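Local atomic coordinates of response regulator (Caulobacter vibrioides, PDB entry 3N0R), a protein that probably controls the general stress response as an anti-anti-sigma factor, joining a sigma-like region to a receiver domain. Residues L164-E169 / D189-R194. The protein carries 1 engineered substitution. Sequence-based numbering, arbitrary orientation.
Sequences LIIEDE and DIAATR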
loop_
_atom_site.group_PDB
_atom_site.type_symbol
_atom_site.label_atom_id
_atom_site.label_comp_id
_atom_site.label_asym_id
_atom_site.label_seq_id
_atom_site.Cartn_x
_atom_site.Cartn_y
_atom_site.Cartn_z
ATOM N N LEU A 164 -15.210 -7.183 -7.747
ATOM C CA LEU A 164 -16.208 -6.172 -8.108
ATOM C C LEU A 164 -15.517 -4.819 -8.217
ATOM O O LEU A 164 -14.740 -4.435 -7.330
ATOM C CB LEU A 164 -17.293 -6.100 -7.029
ATOM C CG LEU A 164 -18.286 -4.943 -7.148
ATOM C CD1 LEU A 164 -19.117 -5.064 -8.426
ATOM C CD2 LEU A 164 -19.203 -4.913 -5.935
ATOM N N ILE A 165 -15.784 -4.109 -9.308
ATOM C CA ILE A 165 -15.273 -2.755 -9.486
ATOM C C ILE A 165 -16.437 -1.777 -9.356
ATOM O O ILE A 165 -17.495 -2.003 -9.939
ATOM C CB ILE A 165 -14.605 -2.607 -10.876
ATOM C CG1 ILE A 165 -13.379 -3.522 -10.977
ATOM C CG2 ILE A 165 -14.236 -1.144 -11.153
ATOM C CD1 ILE A 165 -12.920 -3.773 -12.375
ATOM N N ILE A 166 -16.246 -0.709 -8.582
ATOM C CA ILE A 166 -17.242 0.357 -8.471
ATOM C C ILE A 166 -16.608 1.652 -8.976
ATOM O O ILE A 166 -15.781 2.268 -8.299
ATOM C CB ILE A 166 -17.784 0.528 -7.029
ATOM C CG1 ILE A 166 -18.196 -0.826 -6.424
ATOM C CG2 ILE A 166 -18.945 1.517 -7.016
ATOM C CD1 ILE A 166 -18.510 -0.777 -4.934
ATOM N N GLU A 167 -16.970 2.025 -10.195
ATOM C CA GLU A 167 -16.329 3.125 -10.895
ATOM C C GLU A 167 -17.268 3.581 -11.991
ATOM O O GLU A 167 -17.749 2.764 -12.776
ATOM C CB GLU A 167 -15.003 2.655 -11.504
ATOM C CG GLU A 167 -14.285 3.714 -12.317
ATOM C CD GLU A 167 -13.949 4.934 -11.497
ATOM O OE1 GLU A 167 -14.500 6.018 -11.777
ATOM O OE2 GLU A 167 -13.135 4.805 -10.561
ATOM N N ASP A 168 -17.526 4.882 -12.060
ATOM C CA ASP A 168 -18.437 5.406 -13.080
ATOM C C ASP A 168 -17.734 6.079 -14.259
ATOM O O ASP A 168 -18.346 6.289 -15.298
ATOM C CB ASP A 168 -19.509 6.325 -12.473
ATOM C CG ASP A 168 -18.927 7.515 -11.749
ATOM O OD1 ASP A 168 -17.716 7.528 -11.455
ATOM O OD2 ASP A 168 -19.706 8.446 -11.457
ATOM N N GLU A 169 -16.457 6.420 -14.116
ATOM C CA GLU A 169 -15.728 6.999 -15.244
ATOM C C GLU A 169 -15.387 5.860 -16.192
ATOM O O GLU A 169 -14.648 4.963 -15.822
ATOM C CB GLU A 169 -14.443 7.679 -14.780
ATOM C CG GLU A 169 -14.632 8.942 -13.978
ATOM C CD GLU A 169 -13.368 9.779 -13.962
ATOM O OE1 GLU A 169 -12.490 9.524 -13.114
ATOM O OE2 GLU A 169 -13.239 10.675 -14.823
ATOM N N ASP A 189 -18.401 -7.945 -11.970
ATOM C CA ASP A 189 -19.241 -6.828 -12.395
ATOM C C ASP A 189 -18.478 -5.521 -12.247
ATOM O O ASP A 189 -17.457 -5.449 -11.552
ATOM C CB ASP A 189 -20.559 -6.764 -11.604
ATOM C CG ASP A 189 -21.721 -6.176 -12.417
ATOM O OD1 ASP A 189 -21.517 -5.630 -13.520
ATOM O OD2 ASP A 189 -22.871 -6.271 -11.939
ATOM N N ILE A 190 -18.980 -4.505 -12.943
ATOM C CA ILE A 190 -18.519 -3.133 -12.817
ATOM C C ILE A 190 -19.762 -2.290 -12.597
ATOM O O ILE A 190 -20.621 -2.194 -13.477
ATOM C CB ILE A 190 -17.769 -2.633 -14.066
ATOM C CG1 ILE A 190 -16.594 -3.561 -14.404
ATOM C CG2 ILE A 190 -17.327 -1.184 -13.860
ATOM C CD1 ILE A 190 -15.835 -3.147 -15.640
ATOM N N ALA A 191 -19.862 -1.699 -11.415
ATOM C CA ALA A 191 -21.019 -0.909 -11.024
ATOM C C ALA A 191 -20.698 0.570 -11.141
ATOM O O ALA A 191 -19.634 1.008 -10.692
ATOM C CB ALA A 191 -21.395 -1.240 -9.594
ATOM N N ALA A 192 -21.617 1.337 -11.725
ATOM C CA ALA A 192 -21.420 2.772 -11.911
ATOM C C ALA A 192 -22.044 3.599 -10.796
ATOM O O ALA A 192 -21.782 4.793 -10.688
ATOM C CB ALA A 192 -21.972 3.221 -13.262
ATOM N N THR A 193 -22.893 2.975 -9.989
ATOM C CA THR A 193 -23.585 3.669 -8.908
ATOM C C THR A 193 -23.582 2.812 -7.653
ATOM O O THR A 193 -23.300 1.616 -7.706
ATOM C CB THR A 193 -25.057 3.965 -9.263
ATOM O OG1 THR A 193 -25.795 2.736 -9.290
ATOM C CG2 THR A 193 -25.171 4.663 -10.617
ATOM N N ARG A 194 -23.919 3.424 -6.521
ATOM C CA ARG A 194 -24.020 2.687 -5.271
ATOM C C ARG A 194 -25.045 1.564 -5.372
ATOM O O ARG A 194 -24.828 0.474 -4.845
ATOM C CB ARG A 194 -24.390 3.626 -4.123
ATOM C CG ARG A 194 -23.240 4.470 -3.609
ATOM C CD ARG A 194 -23.747 5.458 -2.573
ATOM N NE ARG A 194 -24.647 6.435 -3.179
ATOM C CZ ARG A 194 -25.642 7.042 -2.539
ATOM N NH1 ARG A 194 -25.880 6.770 -1.264
ATOM N NH2 ARG A 194 -26.404 7.921 -3.177
HETATM O O HOH W 1 -22.296 7.452 -10.749
#
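Ile-165 and Ile-190 meet through the same chi1 choice, -64° and -56°. In each, CG1 lies beside the backbone N and CG2 lies anti to it. Bridged in register and with matching torsions, the two side chains run alongside each other, pointing the same way, and their CG2 methyls meet at 4.1 Å. Helix 170-182 packs on this face, with Ile-176 against Ile-165 and Glu-177 against Ile-190. On the other face, Leu-164 CD1 comes alongside Asp-189, 3.9 Å from Asp-189 CB, and also touches the carbonyl O of that residue. Ile-166 CG2 rests against Ala-191 O at 3.8 Å. Helix 194-203 packs on this face through Val-201, Ala-200, Ala-197 and Glu-196.

The backbones pair as parallel strands. Both backbone polar atoms of Ile-165 are bonded to the partner strand: its N donates to Asp-189 O, and its O accepts from Ala-191 N at 2.8 Å. Ala-191 O then takes the N-H of Glu-167, a more bent bond at 148°. CA-H...O contacts from Ile-190 to Ile-165 O and from Ile-166 to Ala-191 O accompany these bonds. Strands 162-166 and 186-191 belong to the first beta-alpha-beta unit of the receiver domain, crossing over through helix 170-182. Strand 162-166 also bonds to strand 208-212, which ends at Asp-212, the predicted phosphorylation site.

Beyond the strands, Asp-168 CB lies 3.3 Å from Ala-192 O and also touches the Ala-192 methyl. One water donates to both Asp-168 OD2 and Ala-192 O, at 2.9 and 2.7 Å, and bridges the two loops. Glu-167 OE1 accepts the N-H of Glu-169 with its anti lone pair, which helps hold the carboxylate in place. Glu-167 OE2 lies close to Asp-212 OD2, consistent with the acidic pocket that receiver domains use for metal binding and phosphorylation.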